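Local coordinates for xylan esterase, putative, AXE2C (Cellvibrio japonicus, PDB 2WAA), which removes acetyl groups from xylan and glucomannan during the breakdown of plant cell wall polysaccharides, at residues A[147-152]-A[160-165]. Numbering follows the deposited sequence.
Sequences AIDRVA and WWNARE
The type I beta turn from Ala147 to Arg150 packs against Trp160 and Asn162, in the loop joining strand 133-139 to helix 167-174. Asp149 N bonds to Trp160 O at 2.8 Å, nearly straight, tying the turn to the backbone of 160-165. At the end of the turn, Arg150 CA and CB lie over one face of the Trp160 indole: CA sits 3.5 Å from CD2, and CB makes a CH-pi contact 3.5 Å from the six-membered ring centroid. A chi1 of 75° turns Arg150 CG away from the ring, and the bend at chi3 brings NE to a 2.9 Å bond with Ala147 O. The guanidinium continues to Asp311 and the carbonyls of Asp314 and His316, joining this SGNH-hydrolase loop to two residues of the inferred Ser-His-Asp charge relay. Asn162 ND2 gives Asp149 OD1 a straight 2.9 Å bond on its syn side, tilted 28° from the carboxylate plane, which lies 69° from the amide plane. ND2 also reaches Glu165 OE1, while Asn162 OD1 accepts from Glu165 N, the donor above the carbonyl plane, in an Asx motif. Asp149 OD1 and Glu165 OE1 stand 4.3 Å apart, a repulsion that Lys319 and Arg104, salt-bridged to Asp149, would offset.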
# COMPACT_ATOMS: atom_id res chain seq x y z
N ALA A 147 -7.49 -3.71 -10.00
CA ALA A 147 -8.19 -4.74 -10.81
C ALA A 147 -8.08 -6.16 -10.26
O ALA A 147 -8.46 -7.14 -10.94
CB ALA A 147 -7.72 -4.69 -12.29
N ILE A 148 -7.62 -6.30 -9.03
CA ILE A 148 -7.62 -7.63 -8.42
C ILE A 148 -9.04 -8.17 -8.28
O ILE A 148 -9.26 -9.40 -8.47
CB ILE A 148 -6.85 -7.63 -7.08
CG1 ILE A 148 -5.35 -7.41 -7.40
CG2 ILE A 148 -7.11 -8.89 -6.25
CD1 ILE A 148 -4.49 -7.28 -6.18
N ASP A 149 -10.01 -7.30 -7.96
CA ASP A 149 -11.38 -7.79 -7.71
C ASP A 149 -12.30 -7.54 -8.90
O ASP A 149 -13.49 -7.27 -8.72
CB ASP A 149 -12.01 -7.18 -6.43
CG ASP A 149 -11.50 -7.83 -5.14
OD1 ASP A 149 -10.76 -8.85 -5.18
OD2 ASP A 149 -11.83 -7.29 -4.04
N ARG A 150 -11.75 -7.63 -10.11
CA ARG A 150 -12.53 -7.41 -11.32
C ARG A 150 -13.57 -8.51 -11.37
O ARG A 150 -13.36 -9.61 -10.88
CB ARG A 150 -11.62 -7.55 -12.56
CG ARG A 150 -11.27 -9.03 -12.86
CD ARG A 150 -10.11 -9.21 -13.87
NE ARG A 150 -8.85 -8.71 -13.29
CZ ARG A 150 -7.72 -8.47 -13.95
NH1 ARG A 150 -7.61 -8.72 -15.26
NH2 ARG A 150 -6.69 -7.98 -13.26
N VAL A 151 -14.66 -8.26 -12.07
CA VAL A 151 -15.63 -9.33 -12.31
C VAL A 151 -16.02 -9.22 -13.77
O VAL A 151 -16.22 -8.13 -14.27
CB VAL A 151 -16.85 -9.13 -11.42
CG1 VAL A 151 -18.09 -9.84 -12.00
CG2 VAL A 151 -16.51 -9.60 -10.02
N ALA A 152 -16.06 -10.35 -14.46
CA ALA A 152 -16.36 -10.33 -15.90
C ALA A 152 -17.73 -9.67 -16.16
O ALA A 152 -18.68 -9.94 -15.45
CB ALA A 152 -16.33 -11.73 -16.45
N TRP A 160 -12.82 -2.48 -7.89
CA TRP A 160 -11.91 -3.48 -8.38
C TRP A 160 -10.57 -3.52 -7.64
O TRP A 160 -9.81 -4.48 -7.82
CB TRP A 160 -11.64 -3.22 -9.86
CG TRP A 160 -12.75 -3.67 -10.78
CD1 TRP A 160 -14.11 -3.80 -10.49
CD2 TRP A 160 -12.60 -4.01 -12.16
NE1 TRP A 160 -14.78 -4.24 -11.61
CE2 TRP A 160 -13.89 -4.36 -12.65
CE3 TRP A 160 -11.50 -4.03 -13.02
CZ2 TRP A 160 -14.10 -4.77 -13.97
CZ3 TRP A 160 -11.70 -4.45 -14.34
CH2 TRP A 160 -12.99 -4.79 -14.80
N TRP A 161 -10.24 -2.50 -6.86
CA TRP A 161 -8.97 -2.51 -6.14
C TRP A 161 -9.02 -3.37 -4.87
O TRP A 161 -9.99 -3.32 -4.11
CB TRP A 161 -8.58 -1.08 -5.72
CG TRP A 161 -7.88 -0.26 -6.78
CD1 TRP A 161 -6.62 0.26 -6.67
CD2 TRP A 161 -8.40 0.21 -8.05
NE1 TRP A 161 -6.30 0.98 -7.80
CE2 TRP A 161 -7.36 0.98 -8.66
CE3 TRP A 161 -9.62 0.05 -8.73
CZ2 TRP A 161 -7.50 1.58 -9.91
CZ3 TRP A 161 -9.77 0.68 -9.99
CH2 TRP A 161 -8.70 1.41 -10.57
N ASN A 162 -7.97 -4.15 -4.62
CA ASN A 162 -7.92 -4.97 -3.41
C ASN A 162 -6.51 -4.97 -2.86
O ASN A 162 -5.62 -5.54 -3.47
CB ASN A 162 -8.40 -6.38 -3.77
CG ASN A 162 -8.51 -7.28 -2.57
OD1 ASN A 162 -7.86 -7.05 -1.53
ND2 ASN A 162 -9.25 -8.38 -2.73
N ALA A 163 -6.29 -4.35 -1.71
CA ALA A 163 -4.93 -4.23 -1.16
C ALA A 163 -4.49 -5.53 -0.46
O ALA A 163 -3.34 -5.97 -0.63
CB ALA A 163 -4.88 -3.04 -0.14
N ARG A 164 -5.40 -6.12 0.32
CA ARG A 164 -5.07 -7.31 1.14
C ARG A 164 -4.55 -8.46 0.30
O ARG A 164 -3.72 -9.25 0.77
CB ARG A 164 -6.33 -7.89 1.83
CG ARG A 164 -6.79 -7.35 3.14
CD ARG A 164 -8.36 -7.67 3.33
NE ARG A 164 -8.74 -8.99 2.76
CZ ARG A 164 -9.63 -9.23 1.77
NH1 ARG A 164 -10.37 -8.27 1.14
NH2 ARG A 164 -9.79 -10.48 1.40
N GLU A 165 -5.09 -8.59 -0.92
CA GLU A 165 -4.73 -9.69 -1.81
C GLU A 165 -3.74 -9.30 -2.89
O GLU A 165 -3.46 -10.10 -3.81
CB GLU A 165 -6.00 -10.31 -2.42
CG GLU A 165 -6.77 -10.94 -1.26
CD GLU A 165 -7.96 -11.73 -1.68
OE1 GLU A 165 -9.01 -11.11 -1.93
OE2 GLU A 165 -7.82 -12.97 -1.76